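Local structure of glutaredoxin family protein (Xanthomonas campestris, 1TTZ) at residues L5-D10 against Q16-L21. The protein is of unknown function but belongs to the glutaredoxin-like branch of the thioredoxin superfamily and may take part in thiol-disulfide exchange. Sequence-based numbering, arbitrary orientation.
Sequences LYQRDD and QAVEAL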
loop_
_atom_site.group_PDB
_atom_site.type_symbol
_atom_site.label_atom_id
_atom_site.label_comp_id
_atom_site.label_asym_id
_atom_site.label_seq_id
_atom_site.Cartn_x
_atom_site.Cartn_y
_atom_site.Cartn_z
ATOM N N LEU A 5 -0.000 4.463 -1.542
ATOM C CA LEU A 5 -0.138 3.616 -0.371
ATOM C C LEU A 5 -1.286 4.116 0.490
ATOM O O LEU A 5 -1.183 5.163 1.131
ATOM C CB LEU A 5 1.147 3.606 0.469
ATOM C CG LEU A 5 0.999 2.830 1.792
ATOM C CD1 LEU A 5 0.906 1.333 1.496
ATOM C CD2 LEU A 5 2.180 3.106 2.722
ATOM N N TYR A 6 -2.392 3.384 0.485
ATOM C CA TYR A 6 -3.512 3.769 1.312
ATOM C C TYR A 6 -3.231 3.223 2.707
ATOM O O TYR A 6 -2.966 2.031 2.881
ATOM C CB TYR A 6 -4.826 3.198 0.762
ATOM C CG TYR A 6 -5.241 3.829 -0.542
ATOM C CD1 TYR A 6 -4.964 3.212 -1.761
ATOM C CD2 TYR A 6 -5.881 5.067 -0.561
ATOM C CE1 TYR A 6 -5.318 3.819 -2.976
ATOM C CE2 TYR A 6 -6.240 5.678 -1.767
ATOM C CZ TYR A 6 -5.957 5.048 -2.966
ATOM O OH TYR A 6 -6.324 5.637 -4.153
ATOM N N GLN A 7 -3.255 4.106 3.694
ATOM C CA GLN A 7 -3.022 3.702 5.069
ATOM C C GLN A 7 -3.816 4.572 6.027
ATOM O O GLN A 7 -4.497 5.507 5.614
ATOM C CB GLN A 7 -1.526 3.770 5.409
ATOM C CG GLN A 7 -0.875 5.143 5.302
ATOM C CD GLN A 7 0.599 5.123 5.699
ATOM O OE1 GLN A 7 0.955 4.674 6.788
ATOM N NE2 GLN A 7 1.460 5.613 4.812
ATOM N N ARG A 8 -3.754 4.238 7.309
ATOM C CA ARG A 8 -4.452 5.016 8.320
ATOM C C ARG A 8 -3.414 5.388 9.363
ATOM O O ARG A 8 -2.382 4.723 9.478
ATOM C CB ARG A 8 -5.583 4.200 8.968
ATOM C CG ARG A 8 -5.089 3.028 9.801
ATOM C CD ARG A 8 -6.133 2.503 10.784
ATOM N NE ARG A 8 -7.250 1.812 10.145
ATOM C CZ ARG A 8 -8.363 2.404 9.727
ATOM N NH1 ARG A 8 -8.517 3.716 9.878
ATOM N NH2 ARG A 8 -9.328 1.682 9.165
ATOM N N ASP A 9 -3.678 6.450 10.116
ATOM C CA ASP A 9 -2.748 6.886 11.153
ATOM C C ASP A 9 -2.730 5.918 12.329
ATOM O O ASP A 9 -3.725 5.251 12.614
ATOM C CB ASP A 9 -3.118 8.285 11.655
ATOM C CG ASP A 9 -2.750 9.372 10.667
ATOM O OD1 ASP A 9 -1.550 9.484 10.336
ATOM O OD2 ASP A 9 -3.655 10.115 10.223
ATOM N N ASP A 10 -1.590 5.853 13.009
ATOM C CA ASP A 10 -1.415 4.977 14.158
ATOM C C ASP A 10 -1.765 3.525 13.823
ATOM O O ASP A 10 -2.774 2.992 14.292
ATOM C CB ASP A 10 -2.270 5.476 15.334
ATOM C CG ASP A 10 -1.946 4.762 16.636
ATOM O OD1 ASP A 10 -0.747 4.704 16.992
ATOM O OD2 ASP A 10 -2.881 4.266 17.305
ATOM N N GLN A 16 4.734 -1.062 8.681
ATOM C CA GLN A 16 5.454 -2.192 8.099
ATOM C C GLN A 16 5.407 -2.154 6.575
ATOM O O GLN A 16 6.354 -2.574 5.910
ATOM C CB GLN A 16 4.868 -3.517 8.580
ATOM C CG GLN A 16 5.042 -3.801 10.058
ATOM C CD GLN A 16 4.460 -5.153 10.447
ATOM O OE1 GLN A 16 5.130 -6.183 10.362
ATOM N NE2 GLN A 16 3.198 -5.155 10.850
ATOM N N ALA A 17 4.299 -1.663 6.022
ATOM C CA ALA A 17 4.169 -1.565 4.571
ATOM C C ALA A 17 5.213 -0.560 4.093
ATOM O O ALA A 17 5.866 -0.757 3.074
ATOM C CB ALA A 17 2.776 -1.095 4.191
ATOM N N VAL A 18 5.372 0.519 4.847
ATOM C CA VAL A 18 6.346 1.536 4.493
ATOM C C VAL A 18 7.746 0.917 4.393
ATOM O O VAL A 18 8.502 1.227 3.472
ATOM C CB VAL A 18 6.356 2.673 5.539
ATOM C CG1 VAL A 18 7.464 3.678 5.218
ATOM C CG2 VAL A 18 4.998 3.372 5.549
ATOM N N GLU A 19 8.084 0.034 5.333
ATOM C CA GLU A 19 9.391 -0.614 5.325
ATOM C C GLU A 19 9.502 -1.598 4.167
ATOM O O GLU A 19 10.582 -1.776 3.598
ATOM C CB GLU A 19 9.644 -1.344 6.646
ATOM C CG GLU A 19 9.505 -0.459 7.874
ATOM C CD GLU A 19 10.203 -1.024 9.103
ATOM O OE1 GLU A 19 10.075 -2.236 9.375
ATOM O OE2 GLU A 19 10.877 -0.244 9.808
ATOM N N ALA A 20 8.389 -2.241 3.821
ATOM C CA ALA A 20 8.384 -3.194 2.718
ATOM C C ALA A 20 8.700 -2.447 1.421
ATOM O O ALA A 20 9.392 -2.966 0.551
ATOM C CB ALA A 20 7.026 -3.872 2.617
ATOM N N LEU A 21 8.179 -1.227 1.296
ATOM C CA LEU A 21 8.433 -0.416 0.114
ATOM C C LEU A 21 9.911 -0.078 -0.002
ATOM O O LEU A 21 10.453 -0.020 -1.098
ATOM C CB LEU A 21 7.604 0.869 0.167
ATOM C CG LEU A 21 6.123 0.610 -0.133
ATOM C CD1 LEU A 21 5.262 1.700 0.469
ATOM C CD2 LEU A 21 5.933 0.510 -1.640
#
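Leu5 reaches from strand 3-7 to helix 12-23 and divides its two methyl groups among three helix residues. Leu5 CD1 meets Ala17 CB at 4.1 Å. Leu5 CD2 touches Val18 CG2 at 4.0 Å and Leu21 CD1 at 4.1 Å. With CG turned away from the backbone N (chi1 174°), the isobutyl group extends far enough to bridge the axes of segments 5-7 and 16-21, 10.3 Å apart at closest approach. The Val18 side chain runs roughly at right angles to that of Leu5 and offers only its CG2 branch, the one lying beside its own backbone N. Ala17 and Leu21, one helical turn apart, both direct their CB toward the strand. All three contacts of Leu5 are carbon to carbon. At the margin the amide of Gln7 passes near the same valine methyl, with Gln7 NE2 4.3 Å from Val18 CG2; the amide nitrogen is instead weakly hydrogen-bonded to Ser31 OG. The strand and helix segments run nearly antiparallel, at 164°, as the first two elements of a beta-alpha-beta unit completed by strand 29-33, in keeping with a thioredoxin-like fold. Leu51 of strand 50-52 touches both Leu5 and Leu21, and Leu68 of helix 65-73 packs against Leu21.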